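Local coordinates for UPF0135 protein SA1388 (Staphylococcus aureus subsp. aureus, PDB 3LNL), which is of unknown function but, as a NIF3-family member, binds a pair of zinc ions and assembles into a toroidal hexamer with PII-like lids, at residues 20-25 against 129-134; 60-65 against 356-361; 104-107 against 111-114; 329-334 against 363-368. The protein carries 2 engineered substitutions. All coordinates share one frame; numbering follows the deposited sequence.

How the contacts relate
Contact 3 is the buried one and lies nearest the centre of the chain. Contacts 1 and 4 are surface contacts, and contact 2 is partly buried at the edge of a sheet. Contacts 3 and 4 share a zinc ion, bound by Asp106 and Glu333, and two of its waters; their centres are about 17 Å apart. Contact 1 touches contact 3 through Thr22, which packs on Asn104 and Val107, and it relies on a single amide and waters. Contact 2 lies away from the metals and is held by a lysine-glutamate salt bridge. Its segment 356-361 runs almost directly into segment 363-368 of contact 4, where a carboxylate lies over a tyrosine face.

Contact 1: 20-25 against 129-134; sequences FSTAES and NNQQDV
Gln131 reaches from its strand to the 3-10 turn, where its amide meets the Thr22 backbone. Ser21 takes part through its own backbone: a water near its carbonyl oxygen, at a long and weak 3.4 Å from Ser21 O, lies 2.6 Å from Gln131 OE1. Thr22 makes the direct bond. Gln131 NE2 donates to Thr22 O at 3.0 Å, nearly straight at 163°, and the oxygen is met in the carbonyl plane on a lone pair while also lying in the plane of the amide. The extended glutamine chain (chi2 -176°) supplies the length for this reach. The Thr22 side chain crosses it at about a right angle, bringing CB within 3.8 Å of Gln131 OE1; the hydroxyl bonds back to Pro19 O, so the carbon side of Thr22 faces the glutamine. Glu24 then adds an outer link, with a water 3.0 Å from Glu24 OE1 and 3.1 Å from Gln131 NE2. A glutamine suits this place because one flat group offers a donor to a carbonyl and an acceptor to water. Strand 125-142 pairs through Gln131 with Ser238 and Tyr240, and the contact thus ties a NIF3-domain loop to the base of the long strand running into the PII-like domain.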
# COMPACT_ATOMS: atom_id res chain seq x y z
N PHE B 20 -9.25 -25.85 11.36
CA PHE B 20 -8.12 -24.94 11.27
C PHE B 20 -8.38 -23.79 10.30
O PHE B 20 -7.84 -22.69 10.47
CB PHE B 20 -6.86 -25.70 10.94
CG PHE B 20 -6.37 -26.51 12.10
CD1 PHE B 20 -6.68 -27.85 12.21
CD2 PHE B 20 -5.70 -25.90 13.15
CE1 PHE B 20 -6.27 -28.60 13.30
CE2 PHE B 20 -5.28 -26.63 14.25
CZ PHE B 20 -5.55 -27.98 14.33
N SER B 21 -9.27 -24.03 9.33
CA SER B 21 -9.63 -23.03 8.34
C SER B 21 -10.41 -21.83 8.95
O SER B 21 -10.50 -20.78 8.33
CB SER B 21 -10.49 -23.70 7.24
OG SER B 21 -11.83 -24.01 7.69
N THR B 22 -10.95 -21.98 10.16
CA THR B 22 -11.65 -20.87 10.78
C THR B 22 -10.70 -19.93 11.48
O THR B 22 -11.15 -18.89 12.01
CB THR B 22 -12.78 -21.34 11.70
OG1 THR B 22 -12.26 -22.11 12.79
CG2 THR B 22 -13.84 -22.19 10.86
N ALA B 23 -9.40 -20.29 11.54
CA ALA B 23 -8.39 -19.36 12.08
C ALA B 23 -8.24 -18.16 11.15
O ALA B 23 -8.52 -18.27 9.97
CB ALA B 23 -7.03 -20.07 12.28
N GLU B 24 -7.82 -17.01 11.69
CA GLU B 24 -7.61 -15.81 10.87
C GLU B 24 -6.46 -16.08 9.93
O GLU B 24 -5.61 -16.90 10.21
CB GLU B 24 -7.27 -14.59 11.74
CG GLU B 24 -8.29 -14.30 12.82
CD GLU B 24 -9.53 -13.67 12.29
OE1 GLU B 24 -10.58 -13.77 12.97
OE2 GLU B 24 -9.45 -13.03 11.22
N SER B 25 -6.42 -15.38 8.79
CA SER B 25 -5.42 -15.65 7.76
C SER B 25 -4.01 -15.22 8.16
O SER B 25 -3.06 -15.78 7.66
CB SER B 25 -5.80 -14.93 6.46
OG SER B 25 -5.79 -13.54 6.69
N ASN B 129 -20.20 -11.86 16.23
CA ASN B 129 -19.25 -11.53 15.17
C ASN B 129 -19.08 -12.68 14.16
O ASN B 129 -17.97 -13.01 13.73
CB ASN B 129 -17.89 -11.08 15.75
CG ASN B 129 -18.01 -9.83 16.63
OD1 ASN B 129 -18.65 -8.88 16.23
ND2 ASN B 129 -17.48 -9.86 17.84
N ASN B 130 -20.18 -13.31 13.79
CA ASN B 130 -20.12 -14.52 12.97
C ASN B 130 -19.41 -14.38 11.65
O ASN B 130 -19.61 -13.39 10.95
CB ASN B 130 -21.51 -15.09 12.71
CG ASN B 130 -22.25 -15.31 13.97
OD1 ASN B 130 -22.36 -14.39 14.75
ND2 ASN B 130 -22.64 -16.56 14.26
N GLN B 131 -18.61 -15.39 11.30
CA GLN B 131 -17.99 -15.46 9.98
C GLN B 131 -19.12 -15.63 8.92
O GLN B 131 -20.30 -15.86 9.28
CB GLN B 131 -16.95 -16.60 9.93
CG GLN B 131 -15.91 -16.50 11.02
CD GLN B 131 -14.81 -17.57 10.94
OE1 GLN B 131 -14.94 -18.57 10.22
NE2 GLN B 131 -13.70 -17.33 11.68
N GLN B 132 -18.79 -15.43 7.64
CA GLN B 132 -19.70 -15.72 6.52
C GLN B 132 -19.03 -16.79 5.69
O GLN B 132 -17.86 -16.69 5.36
CB GLN B 132 -19.99 -14.49 5.65
CG GLN B 132 -20.83 -13.40 6.35
CD GLN B 132 -22.32 -13.75 6.45
OE1 GLN B 132 -22.92 -14.30 5.52
NE2 GLN B 132 -22.92 -13.42 7.59
N ASP B 133 -19.77 -17.84 5.40
CA ASP B 133 -19.27 -18.92 4.58
C ASP B 133 -19.90 -18.84 3.21
O ASP B 133 -21.09 -18.57 3.09
CB ASP B 133 -19.55 -20.26 5.25
CG ASP B 133 -18.97 -20.34 6.67
OD1 ASP B 133 -17.79 -19.94 6.88
OD2 ASP B 133 -19.69 -20.79 7.58
N VAL B 134 -19.09 -19.06 2.19
CA VAL B 134 -19.53 -19.01 0.81
C VAL B 134 -19.94 -20.40 0.35
O VAL B 134 -19.21 -21.36 0.53
CB VAL B 134 -18.42 -18.48 -0.10
CG1 VAL B 134 -18.91 -18.43 -1.54
CG2 VAL B 134 -17.96 -17.11 0.39
O HOH W 1 -13.36 -19.03 8.20
O HOH W 2 -13.48 -14.43 12.63

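Contact 2: 60-65 against 356-361; sequences KGYNTI and DVEAST
Lys60 NZ donates to Glu358 OE1 at 2.9 Å, forming a salt bridge that joins the end of one helix to a strand at the edge of the sheet. The two side chains approach from opposite directions. The lysine is extended as far as CE and then bends at its last torsion (chi4 -65°), which brings the ammonium to the syn side of OE1, 17° out of the carboxylate plane. CE follows it closely, 3.3 Å from Glu358 OE1. Lys60 CB covers one face of the Tyr62 ring, over its centre, and the rest of the long, flexible chain carries the charge on to Glu358. Between them Gly61, with positive phi, closes helix 51-60 in a Schellman motif and turns the chain toward strand 64-67. This helix is the link of a beta-alpha-beta crossover between the parallel strands 43-46 and 64-67, and strand 357-359 flanks 43-46 on its other side, so the side chains here span one intervening strand. Tyr62 has the length for that span. Its ring meets Glu358 at an edge, with CE2 4.0 Å from Glu358 CB, and the carboxylate stands perpendicular to the ring; the modelled approach of the phenol oxygen to that carboxylate is doubtfully short. Asp356 CB packs near the same phenol end. The CB atoms of Asp356 and Glu358 point to this side, while that of Val357 points away, its side chain packing on Lys341, Leu344 and Phe348 of helix 336-350.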
# COMPACT_ATOMS: atom_id res chain seq x y z
N LYS B 60 5.98 -36.37 32.25
CA LYS B 60 4.79 -37.22 32.23
C LYS B 60 4.80 -38.30 31.18
O LYS B 60 3.90 -39.12 31.14
CB LYS B 60 3.52 -36.37 32.05
CG LYS B 60 3.22 -35.50 33.23
CD LYS B 60 2.05 -34.61 32.96
CE LYS B 60 1.64 -33.79 34.17
NZ LYS B 60 1.17 -34.74 35.18
N GLY B 61 5.80 -38.28 30.32
CA GLY B 61 5.84 -39.22 29.21
C GLY B 61 4.88 -38.90 28.08
O GLY B 61 4.53 -39.77 27.30
N TYR B 62 4.46 -37.64 27.96
CA TYR B 62 3.62 -37.23 26.84
C TYR B 62 4.46 -36.60 25.71
O TYR B 62 5.30 -35.75 25.99
CB TYR B 62 2.56 -36.24 27.30
CG TYR B 62 1.59 -36.75 28.35
CD1 TYR B 62 1.51 -38.09 28.71
CD2 TYR B 62 0.73 -35.87 28.97
CE1 TYR B 62 0.58 -38.56 29.66
CE2 TYR B 62 -0.18 -36.31 29.94
CZ TYR B 62 -0.26 -37.63 30.27
OH TYR B 62 -1.17 -37.98 31.23
N ASN B 63 4.16 -36.96 24.45
CA ASN B 63 4.94 -36.45 23.33
C ASN B 63 4.19 -35.45 22.49
O ASN B 63 4.67 -35.06 21.42
CB ASN B 63 5.50 -37.59 22.47
CG ASN B 63 4.43 -38.25 21.63
OD1 ASN B 63 3.27 -38.02 21.87
ND2 ASN B 63 4.82 -39.08 20.65
N THR B 64 3.04 -34.97 22.98
CA THR B 64 2.22 -34.02 22.23
C THR B 64 1.71 -32.93 23.15
O THR B 64 1.12 -33.23 24.23
CB THR B 64 1.04 -34.74 21.55
OG1 THR B 64 1.55 -35.80 20.74
CG2 THR B 64 0.17 -33.77 20.66
N ILE B 65 1.94 -31.68 22.73
CA ILE B 65 1.44 -30.51 23.42
C ILE B 65 0.53 -29.81 22.46
O ILE B 65 0.91 -29.59 21.30
CB ILE B 65 2.57 -29.57 23.93
CG1 ILE B 65 3.46 -30.34 24.91
CG2 ILE B 65 2.01 -28.22 24.58
CD1 ILE B 65 4.78 -29.65 25.31
N ASP B 356 -4.25 -40.59 27.12
CA ASP B 356 -4.42 -39.65 28.22
C ASP B 356 -4.32 -38.21 27.74
O ASP B 356 -3.46 -37.90 26.90
CB ASP B 356 -3.30 -39.80 29.25
CG ASP B 356 -3.22 -41.20 29.84
OD1 ASP B 356 -4.30 -41.84 30.05
OD2 ASP B 356 -2.06 -41.65 30.04
N VAL B 357 -5.15 -37.34 28.33
CA VAL B 357 -5.07 -35.93 28.11
C VAL B 357 -5.03 -35.27 29.49
O VAL B 357 -5.77 -35.69 30.39
CB VAL B 357 -6.29 -35.44 27.32
CG1 VAL B 357 -6.16 -33.93 27.03
CG2 VAL B 357 -6.48 -36.25 26.01
N GLU B 358 -4.13 -34.32 29.67
CA GLU B 358 -4.07 -33.58 30.95
C GLU B 358 -3.90 -32.13 30.63
O GLU B 358 -3.20 -31.77 29.68
CB GLU B 358 -2.86 -34.05 31.78
CG GLU B 358 -3.02 -35.42 32.39
CD GLU B 358 -1.86 -35.74 33.31
OE1 GLU B 358 -1.48 -34.89 34.13
OE2 GLU B 358 -1.25 -36.82 33.15
N ALA B 359 -4.53 -31.28 31.42
CA ALA B 359 -4.33 -29.87 31.35
C ALA B 359 -3.03 -29.51 32.14
O ALA B 359 -2.88 -29.96 33.28
CB ALA B 359 -5.54 -29.19 31.96
N SER B 360 -2.08 -28.82 31.53
CA SER B 360 -0.89 -28.34 32.25
C SER B 360 -1.31 -27.50 33.45
O SER B 360 -2.15 -26.61 33.33
CB SER B 360 0.03 -27.45 31.37
OG SER B 360 1.08 -26.85 32.17
N THR B 361 -0.74 -27.82 34.60
CA THR B 361 -1.02 -27.16 35.85
C THR B 361 -0.13 -25.94 36.07
O THR B 361 -0.31 -25.21 37.03
CB THR B 361 -0.72 -28.14 37.05
OG1 THR B 361 0.68 -28.53 37.02
CG2 THR B 361 -1.55 -29.42 36.93

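Contact 3: 104-107 against 111-114; sequences NLDV and GVNM. With ZN (zinc ion), chain G.
A tight helix-loop-helix corner supplies one ligand, Asp106, to the dinuclear zinc site, where helix 103-106 carries Asp106 and helix 112-119 begins beside it. Asp106 chelates the zinc ion with both carboxylate oxygens, OD1 at 2.2 Å and OD2 at 2.3 Å; His68, Glu333 and two waters complete the shell. The corner is fastened through the backbone. Leu105 O accepts from Val112 N at 3.0 Å, with an N-H...O angle of 153° and the donor above the carbonyl plane, so the first helical residue after the N-cap has its N-H satisfied by the preceding helix. Gly111, the N-cap residue, presses its CA to 3.1 Å from the same Leu105 O. Glycine suits the position because the direction a side chain would take runs straight at that oxygen. Val112 lies alongside Asp106 and points the same way. With CG1 anti to the backbone N (chi1 176°), its other methyl, CG2, comes to 3.4 Å from Asp106 OD1 and also meets Leu105 CD2, so one methyl of the branched side chain packs against both the carboxylate and the leucine. Asn113 works at the edge of the site: ND2 donates weakly to Asp106 O at 3.1 Å and donates a hydrogen bond to a water, which in turn donates to Asp106 OD1 at 2.9 Å, while Asn113 OD1 is engaged by Gly287 N. OD1 is therefore gripped by metal and water with a valine at its flank, and Asn113 probably helps, through the water, to position the chelating carboxylate.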
# COMPACT_ATOMS: atom_id res chain seq x y z
N ASN B 104 -8.71 -20.35 15.57
CA ASN B 104 -9.78 -21.36 15.42
C ASN B 104 -10.50 -21.73 16.72
O ASN B 104 -11.72 -21.91 16.75
CB ASN B 104 -9.37 -22.62 14.59
CG ASN B 104 -8.13 -23.30 15.12
OD1 ASN B 104 -7.17 -22.64 15.57
ND2 ASN B 104 -8.14 -24.65 15.09
N LEU B 105 -9.77 -21.77 17.82
CA LEU B 105 -10.40 -22.03 19.11
C LEU B 105 -11.06 -20.78 19.69
O LEU B 105 -12.04 -20.91 20.41
CB LEU B 105 -9.38 -22.62 20.09
CG LEU B 105 -9.94 -23.27 21.34
CD1 LEU B 105 -10.65 -24.60 21.02
CD2 LEU B 105 -8.73 -23.44 22.32
N ASP B 106 -10.55 -19.58 19.38
CA ASP B 106 -11.19 -18.31 19.80
C ASP B 106 -12.58 -18.14 19.19
O ASP B 106 -13.44 -17.50 19.81
CB ASP B 106 -10.33 -17.07 19.47
CG ASP B 106 -9.13 -16.94 20.39
OD1 ASP B 106 -9.37 -17.05 21.63
OD2 ASP B 106 -7.97 -16.73 19.90
N VAL B 107 -12.79 -18.71 18.00
CA VAL B 107 -14.04 -18.50 17.28
C VAL B 107 -14.97 -19.71 17.28
O VAL B 107 -16.08 -19.67 16.73
CB VAL B 107 -13.79 -18.07 15.83
CG1 VAL B 107 -12.88 -16.78 15.77
CG2 VAL B 107 -13.26 -19.26 14.96
N GLY B 111 -15.36 -22.99 22.05
CA GLY B 111 -13.99 -22.48 22.24
C GLY B 111 -13.77 -21.53 23.42
O GLY B 111 -14.51 -21.59 24.36
N VAL B 112 -12.74 -20.66 23.34
CA VAL B 112 -12.26 -19.88 24.48
C VAL B 112 -13.37 -19.03 25.18
O VAL B 112 -13.49 -18.96 26.42
CB VAL B 112 -11.07 -18.96 24.04
CG1 VAL B 112 -10.59 -18.05 25.16
CG2 VAL B 112 -9.91 -19.83 23.51
N ASN B 113 -14.20 -18.43 24.36
CA ASN B 113 -15.24 -17.53 24.87
C ASN B 113 -16.45 -18.21 25.44
O ASN B 113 -16.93 -17.78 26.48
CB ASN B 113 -15.54 -16.47 23.83
CG ASN B 113 -14.30 -15.65 23.56
OD1 ASN B 113 -13.71 -15.14 24.49
ND2 ASN B 113 -13.82 -15.65 22.30
N MET B 114 -16.84 -19.35 24.86
CA MET B 114 -17.83 -20.23 25.52
C MET B 114 -17.29 -20.68 26.87
O MET B 114 -18.02 -20.66 27.85
CB MET B 114 -18.21 -21.41 24.64
CG MET B 114 -18.97 -22.53 25.34
SD MET B 114 -20.59 -21.91 25.82
CE MET B 114 -21.41 -21.80 24.23
ZN ZN G . -7.33 -16.38 22.10
O HOH W 3 -11.16 -14.81 22.09
O HOH W 4 -5.42 -15.69 21.62
O HOH W 5 -7.60 -14.20 21.96

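Contact 4: 329-334 against 363-368. With ZN (zinc ion), chain F; ZN (zinc ion), chain G.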
# COMPACT_ATOMS: atom_id res chain seq x y z
N ASN B 329 -7.72 -9.57 32.24
CA ASN B 329 -6.36 -9.93 31.83
C ASN B 329 -6.38 -10.94 30.69
O ASN B 329 -7.32 -11.75 30.54
CB ASN B 329 -5.50 -10.36 33.02
CG ASN B 329 -5.48 -9.30 34.14
OD1 ASN B 329 -5.36 -8.11 33.86
ND2 ASN B 329 -5.72 -9.74 35.39
N HIS B 330 -5.41 -10.81 29.80
CA HIS B 330 -5.27 -11.70 28.68
C HIS B 330 -5.04 -13.11 29.22
O HIS B 330 -5.56 -14.09 28.65
CB HIS B 330 -4.06 -11.23 27.89
CG HIS B 330 -3.86 -11.85 26.54
ND1 HIS B 330 -3.43 -11.09 25.46
CD2 HIS B 330 -3.97 -13.12 26.09
CE1 HIS B 330 -3.25 -11.89 24.41
NE2 HIS B 330 -3.67 -13.10 24.74
N TYR B 331 -4.26 -13.20 30.32
CA TYR B 331 -3.99 -14.48 30.93
C TYR B 331 -5.23 -15.33 31.28
O TYR B 331 -5.13 -16.57 31.36
CB TYR B 331 -3.06 -14.36 32.16
CG TYR B 331 -2.61 -15.71 32.65
CD1 TYR B 331 -1.74 -16.48 31.88
CD2 TYR B 331 -3.14 -16.27 33.80
CE1 TYR B 331 -1.39 -17.77 32.24
CE2 TYR B 331 -2.78 -17.56 34.20
CZ TYR B 331 -1.90 -18.32 33.38
OH TYR B 331 -1.53 -19.58 33.75
N SER B 332 -6.40 -14.71 31.44
CA SER B 332 -7.61 -15.45 31.66
C SER B 332 -8.01 -16.41 30.53
O SER B 332 -8.81 -17.29 30.77
CB SER B 332 -8.77 -14.58 32.05
OG SER B 332 -8.57 -14.02 33.34
N GLU B 333 -7.39 -16.31 29.36
CA GLU B 333 -7.49 -17.41 28.39
C GLU B 333 -6.99 -18.77 28.90
O GLU B 333 -7.25 -19.80 28.27
CB GLU B 333 -6.76 -17.04 27.10
CG GLU B 333 -7.40 -15.93 26.34
CD GLU B 333 -6.85 -15.84 24.97
OE1 GLU B 333 -7.56 -16.29 24.05
OE2 GLU B 333 -5.70 -15.40 24.83
N TYR B 334 -6.32 -18.80 30.06
CA TYR B 334 -5.83 -20.09 30.62
C TYR B 334 -6.93 -21.08 30.87
O TYR B 334 -6.65 -22.27 31.01
CB TYR B 334 -5.04 -19.90 31.94
CG TYR B 334 -5.97 -19.72 33.12
CD1 TYR B 334 -6.41 -20.82 33.81
CD2 TYR B 334 -6.44 -18.45 33.52
CE1 TYR B 334 -7.31 -20.72 34.87
CE2 TYR B 334 -7.32 -18.32 34.64
CZ TYR B 334 -7.74 -19.46 35.30
OH TYR B 334 -8.63 -19.42 36.34
N ASN B 363 1.21 -22.33 36.14
CA ASN B 363 0.82 -20.97 35.89
C ASN B 363 1.93 -20.27 35.09
O ASN B 363 3.01 -20.07 35.59
CB ASN B 363 0.56 -20.22 37.21
CG ASN B 363 -0.02 -18.85 36.96
OD1 ASN B 363 0.49 -18.11 36.11
ND2 ASN B 363 -1.10 -18.50 37.71
N THR B 364 1.65 -19.91 33.84
CA THR B 364 2.64 -19.45 32.91
C THR B 364 2.44 -17.93 32.73
O THR B 364 2.92 -17.38 31.79
CB THR B 364 2.46 -20.15 31.49
OG1 THR B 364 1.13 -19.98 31.04
CG2 THR B 364 2.77 -21.64 31.54
N ASP B 365 1.68 -17.27 33.61
CA ASP B 365 1.43 -15.84 33.48
C ASP B 365 2.79 -15.19 33.67
O ASP B 365 3.43 -15.46 34.66
CB ASP B 365 0.48 -15.31 34.53
CG ASP B 365 -0.01 -13.88 34.21
OD1 ASP B 365 0.62 -13.17 33.40
OD2 ASP B 365 -1.02 -13.44 34.81
N PRO B 366 3.24 -14.37 32.71
CA PRO B 366 4.48 -13.61 32.92
C PRO B 366 4.40 -12.56 34.06
O PRO B 366 5.38 -12.20 34.65
CB PRO B 366 4.71 -12.97 31.53
CG PRO B 366 3.41 -12.88 30.95
CD PRO B 366 2.75 -14.18 31.33
N PHE B 367 3.19 -12.09 34.36
CA PHE B 367 2.96 -11.13 35.36
C PHE B 367 2.81 -11.81 36.74
O PHE B 367 2.14 -12.81 36.87
CB PHE B 367 1.70 -10.34 35.09
CG PHE B 367 1.80 -9.39 33.95
CD1 PHE B 367 0.83 -9.38 32.96
CD2 PHE B 367 2.82 -8.44 33.91
CE1 PHE B 367 0.90 -8.47 31.93
CE2 PHE B 367 2.89 -7.53 32.89
CZ PHE B 367 1.92 -7.54 31.89
N GLN B 368 3.46 -11.20 37.73
CA GLN B 368 3.12 -11.37 39.15
C GLN B 368 2.58 -10.04 39.71
O GLN B 368 3.17 -8.97 39.53
CB GLN B 368 4.34 -11.91 39.90
CG GLN B 368 4.16 -11.99 41.38
CD GLN B 368 5.32 -12.71 42.09
OE1 GLN B 368 6.15 -13.42 41.48
NE2 GLN B 368 5.37 -12.49 43.41
ZN ZN F . -4.44 -14.76 23.31
ZN ZN G . -7.33 -16.38 22.10
O HOH W 6 -1.46 -21.47 31.74
O HOH W 7 -2.94 -13.93 21.86
O HOH W 8 -5.66 -13.08 22.51
O HOH W 4 -5.42 -15.69 21.62
O HOH W 5 -7.60 -14.20 21.96
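An aspartate laid flat against a tyrosine ring is the striking feature here: the Asp365 carboxylate is stacked only 17° from parallel with Tyr331. It is the aliphatic carbon that takes the centre of the face, Asp365 CB lying 3.6 Å from the Tyr331 ring centroid and 9° off its normal, a CH-pi contact. Tyr334 CB covers the opposite face toward the rim. Tyr331 sits in the 3-10 turn 330-334, and with CG anti to the backbone N (chi1 -171°) its ring extends to segment 363-368. There Thr364 N donates to Tyr331 OH at 3.2 Å, Thr364 OG1 lies at the ring edge, and a water joins the two hydroxyls. Two Asx turns shape the loop: Asn363 OD1 accepts from Asp365 N at 2.9 Å, and Asp365 OD1 from Phe367 N. Farther on, Gln368 pairs antiparallel with a strand of a neighbouring subunit. The same 3-10 turn holds the metals: Glu333 bridges both zinc ions, OE1 binding one with His68 and Asp106, OE2 the other with His330 and His69. The Phe367 amide on OD1 probably helps offset the charge and fix the carboxylate's rotation, while the ring is met mainly through CB; the tyrosine thus links the metal-binding turn to a loop that itself lies at the subunit interface.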